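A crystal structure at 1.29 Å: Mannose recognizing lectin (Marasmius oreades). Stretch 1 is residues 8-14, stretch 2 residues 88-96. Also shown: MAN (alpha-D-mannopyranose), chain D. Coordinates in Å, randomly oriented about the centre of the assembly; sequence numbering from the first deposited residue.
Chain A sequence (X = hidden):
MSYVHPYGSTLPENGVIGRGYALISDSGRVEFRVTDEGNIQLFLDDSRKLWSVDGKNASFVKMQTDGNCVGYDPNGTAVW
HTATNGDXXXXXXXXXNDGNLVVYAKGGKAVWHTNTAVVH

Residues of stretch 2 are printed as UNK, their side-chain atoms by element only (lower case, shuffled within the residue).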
# COMPACT_ATOMS: atom_id res chain seq x y z
N GLY A 8 4.50 4.06 -9.02
CA GLY A 8 5.52 4.86 -9.74
C GLY A 8 6.52 5.47 -8.74
O GLY A 8 7.06 4.79 -7.88
N SER A 9 6.65 6.79 -8.82
CA SER A 9 7.61 7.50 -7.96
C SER A 9 7.13 7.95 -6.59
O SER A 9 7.91 8.33 -5.71
CB SER A 9 8.08 8.79 -8.68
OG SER A 9 6.99 9.72 -8.79
N THR A 10 5.82 7.89 -6.38
CA THR A 10 5.23 8.69 -5.33
C THR A 10 4.26 7.93 -4.42
O THR A 10 3.33 7.26 -4.91
CB THR A 10 4.52 9.92 -5.96
OG1 THR A 10 5.47 10.70 -6.71
CG2 THR A 10 3.81 10.78 -4.90
N LEU A 11 4.51 7.99 -3.12
CA LEU A 11 3.64 7.41 -2.09
C LEU A 11 2.74 8.50 -1.55
O LEU A 11 3.19 9.37 -0.82
CB LEU A 11 4.48 6.82 -0.94
CG LEU A 11 3.78 5.76 -0.11
CD1 LEU A 11 3.38 4.56 -0.98
CD2 LEU A 11 4.64 5.31 1.04
N PRO A 12 1.48 8.54 -1.98
CA PRO A 12 0.53 9.52 -1.43
C PRO A 12 -0.01 9.12 -0.05
O PRO A 12 0.35 8.08 0.48
CB PRO A 12 -0.60 9.52 -2.48
CG PRO A 12 -0.46 8.25 -3.22
CD PRO A 12 0.83 7.58 -2.89
N GLU A 13 -0.77 10.03 0.58
CA GLU A 13 -1.48 9.68 1.83
C GLU A 13 -2.27 8.39 1.68
O GLU A 13 -2.84 8.12 0.63
CB GLU A 13 -2.38 10.81 2.30
CG GLU A 13 -1.58 12.07 2.71
CD GLU A 13 -2.48 13.18 3.27
OE1 GLU A 13 -3.61 12.87 3.72
OE2 GLU A 13 -2.09 14.36 3.23
N ASN A 14 -2.10 7.59 2.72
CA ASN A 14 -2.63 6.21 2.78
C ASN A 14 -1.88 5.22 1.92
O ASN A 14 -2.24 4.06 1.80
CB ASN A 14 -4.13 6.10 2.45
CG ASN A 14 -4.98 6.73 3.52
OD1 ASN A 14 -4.75 6.48 4.72
ND2 ASN A 14 -5.85 7.64 3.12
N UNK A 88 -0.75 20.51 6.45
CA UNK A 88 -0.55 21.06 5.10
C UNK A 88 -0.77 19.98 4.03
O UNK A 88 0.14 19.69 3.25
o UNK A 88 -0.16 23.62 5.99
o UNK A 88 2.04 23.54 5.87
c UNK A 88 0.91 23.04 5.66
c UNK A 88 0.82 21.71 4.96
N UNK A 89 -1.99 19.45 3.99
CA UNK A 89 -2.40 18.40 3.04
C UNK A 89 -2.51 18.96 1.61
O UNK A 89 -2.90 20.11 1.43
c UNK A 89 -3.13 15.71 6.36
n UNK A 89 -3.73 16.73 6.96
c UNK A 89 -3.71 17.17 4.81
c UNK A 89 -3.75 17.78 3.45
n UNK A 89 -3.09 15.96 5.06
c UNK A 89 -4.04 17.68 6.01
N UNK A 90 -2.23 18.11 0.60
CA UNK A 90 -1.85 16.68 0.74
C UNK A 90 -0.36 16.51 0.98
O UNK A 90 0.47 17.34 0.49
c UNK A 90 -2.38 18.50 -0.81
c UNK A 90 -1.96 17.26 -1.57
c UNK A 90 -2.17 16.11 -0.64
N UNK A 91 0.04 15.42 1.62
CA UNK A 91 1.47 15.04 1.78
C UNK A 91 1.80 13.92 0.81
O UNK A 91 0.93 13.04 0.54
c UNK A 91 0.43 17.10 5.75
c UNK A 91 0.48 16.06 4.85
c UNK A 91 1.66 15.67 4.25
c UNK A 91 1.63 17.78 6.05
c UNK A 91 1.69 14.57 3.22
c UNK A 91 2.85 16.35 4.58
o UNK A 91 1.65 18.82 6.93
c UNK A 91 2.82 17.40 5.47
N UNK A 92 3.02 13.90 0.30
CA UNK A 92 3.44 12.87 -0.62
C UNK A 92 4.88 12.56 -0.37
O UNK A 92 5.67 13.52 -0.12
n UNK A 92 1.19 14.48 -2.45
o UNK A 92 1.31 12.29 -2.89
c UNK A 92 1.83 13.33 -2.49
c UNK A 92 3.27 13.35 -2.05
N UNK A 93 5.30 11.32 -0.54
CA UNK A 93 6.73 10.98 -0.48
C UNK A 93 7.15 10.69 -1.91
O UNK A 93 6.58 9.79 -2.56
c UNK A 93 8.40 7.67 0.93
c UNK A 93 6.98 9.74 0.42
c UNK A 93 9.20 9.99 1.38
c UNK A 93 8.37 9.12 0.46
N UNK A 94 8.17 11.44 -2.40
CA UNK A 94 8.54 11.33 -3.79
C UNK A 94 9.99 10.85 -3.95
O UNK A 94 10.95 11.43 -3.38
c UNK A 94 6.97 13.21 -4.41
c UNK A 94 8.38 12.67 -4.56
c UNK A 94 8.68 12.49 -6.03
N UNK A 95 10.16 9.84 -4.81
CA UNK A 95 11.47 9.25 -5.14
C UNK A 95 11.89 9.91 -6.46
O UNK A 95 11.34 9.55 -7.53
c UNK A 95 11.34 7.72 -5.29
s UNK A 95 12.89 6.85 -5.61
N UNK A 96 12.84 10.85 -6.38
CA UNK A 96 13.12 11.73 -7.54
C UNK A 96 14.30 11.23 -8.39
O UNK A 96 15.19 10.50 -7.88
c UNK A 96 12.24 13.81 -6.37
c UNK A 96 12.45 15.23 -5.87
o UNK A 96 13.62 15.72 -5.80
c UNK A 96 13.41 13.16 -7.05
n UNK A 96 11.40 15.97 -5.76
C1 MAN D . 16.83 19.52 -3.80
C2 MAN D . 15.96 18.81 -4.84
C3 MAN D . 14.52 19.30 -4.67
C4 MAN D . 14.05 19.06 -3.23
C5 MAN D . 15.00 19.76 -2.25
C6 MAN D . 14.66 19.42 -0.82
O1 MAN D . 16.91 20.90 -4.09
O2 MAN D . 16.10 17.43 -4.64
O3 MAN D . 13.71 18.57 -5.57
O4 MAN D . 12.73 19.56 -3.09
O5 MAN D . 16.35 19.37 -2.50
O6 MAN D . 15.43 20.21 0.05
O HOH W 1 -1.28 12.61 -0.93

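Position 88 has two side-chain carbons, the second carrying two oxygens. This is a carboxylate one methylene from CA, which identifies Asp88; it points away from stretch 1 and touches none of it.

Position 89 shows one carbon, then a five-membered ring of three carbons and two nitrogens: His89. Its CB points sideways, but the ring end comes nearer, and ND1 donates to Glu13 OE2 at 2.6 Å with an N-H...O angle of 177°. The carboxylate oxygen lies at the ring edge, near its plane, as a nearly linear bond requires.

At position 90 three carbons close a ring onto the backbone N, so this is Pro90. The peptide bond before it is cis, and its CA lies 3.4 Å from Glu13 OE2.

Position 91 carries one carbon and a six-carbon ring bearing one oxygen, hence Tyr91. Its ring edge meets the same carboxylate, CD1 to Glu13 OE2 3.5 Å, while its backbone N donates to Glu13 OE2 at 2.9 Å (155°). Within the stretch, Asp88 N donates to Tyr91 OH at 3.0 Å.

Position 92 has two carbons, the second with one oxygen and one nitrogen, the short amide of Asn92. OD1 approaches Pro12 CA at 3.2 Å and Thr10 CG2 at 3.5 Å, both on the same sheet face.

Four carbons, forked at the second, define position 93 as Leu93. Its CB is 4.1 Å from Leu11 CB, an apolar contact on the opposite face from Asn92.

Position 94 has one carbon carrying two more. This fork at CB gives Val94, whose CG2 lies 3.7 Å from Thr10 OG1. Thr10 OG1 is in turn hydrogen-bonded to Ser9 OG at 2.8 Å, within stretch 1.

At position 95 a single carbon precedes sulfur: Cys95. The cross-strand bond here uses its backbone, N to Ser9 O at 2.9 Å.

Position 96 has three carbons, the third with one oxygen and one nitrogen, the longer amide of Gln96. It points away from stretch 1, and its amide end lies near the mannose.

The contact is an antiparallel strand pairing (173° between axes) extended by a carboxylate clamp. Leu11 N to Leu93 O (2.8 Å) and Leu93 N to Leu11 O (2.9 Å) form a reciprocal pair, and the Cys95–Ser9 bond continues the register. Beyond Pro12, direct backbone pairing loosens: Glu13 N to Tyr91 O is a weak bond at 3.5 Å and 126°. Water 1 bridges these atoms, accepting from Glu13 N at 3.0 Å and donating to Tyr91 O at 2.7 Å, while Glu13 OE2 gathers the His89 and Tyr91 donors.

Stretch 2 88-96: DHPYNLVCQ
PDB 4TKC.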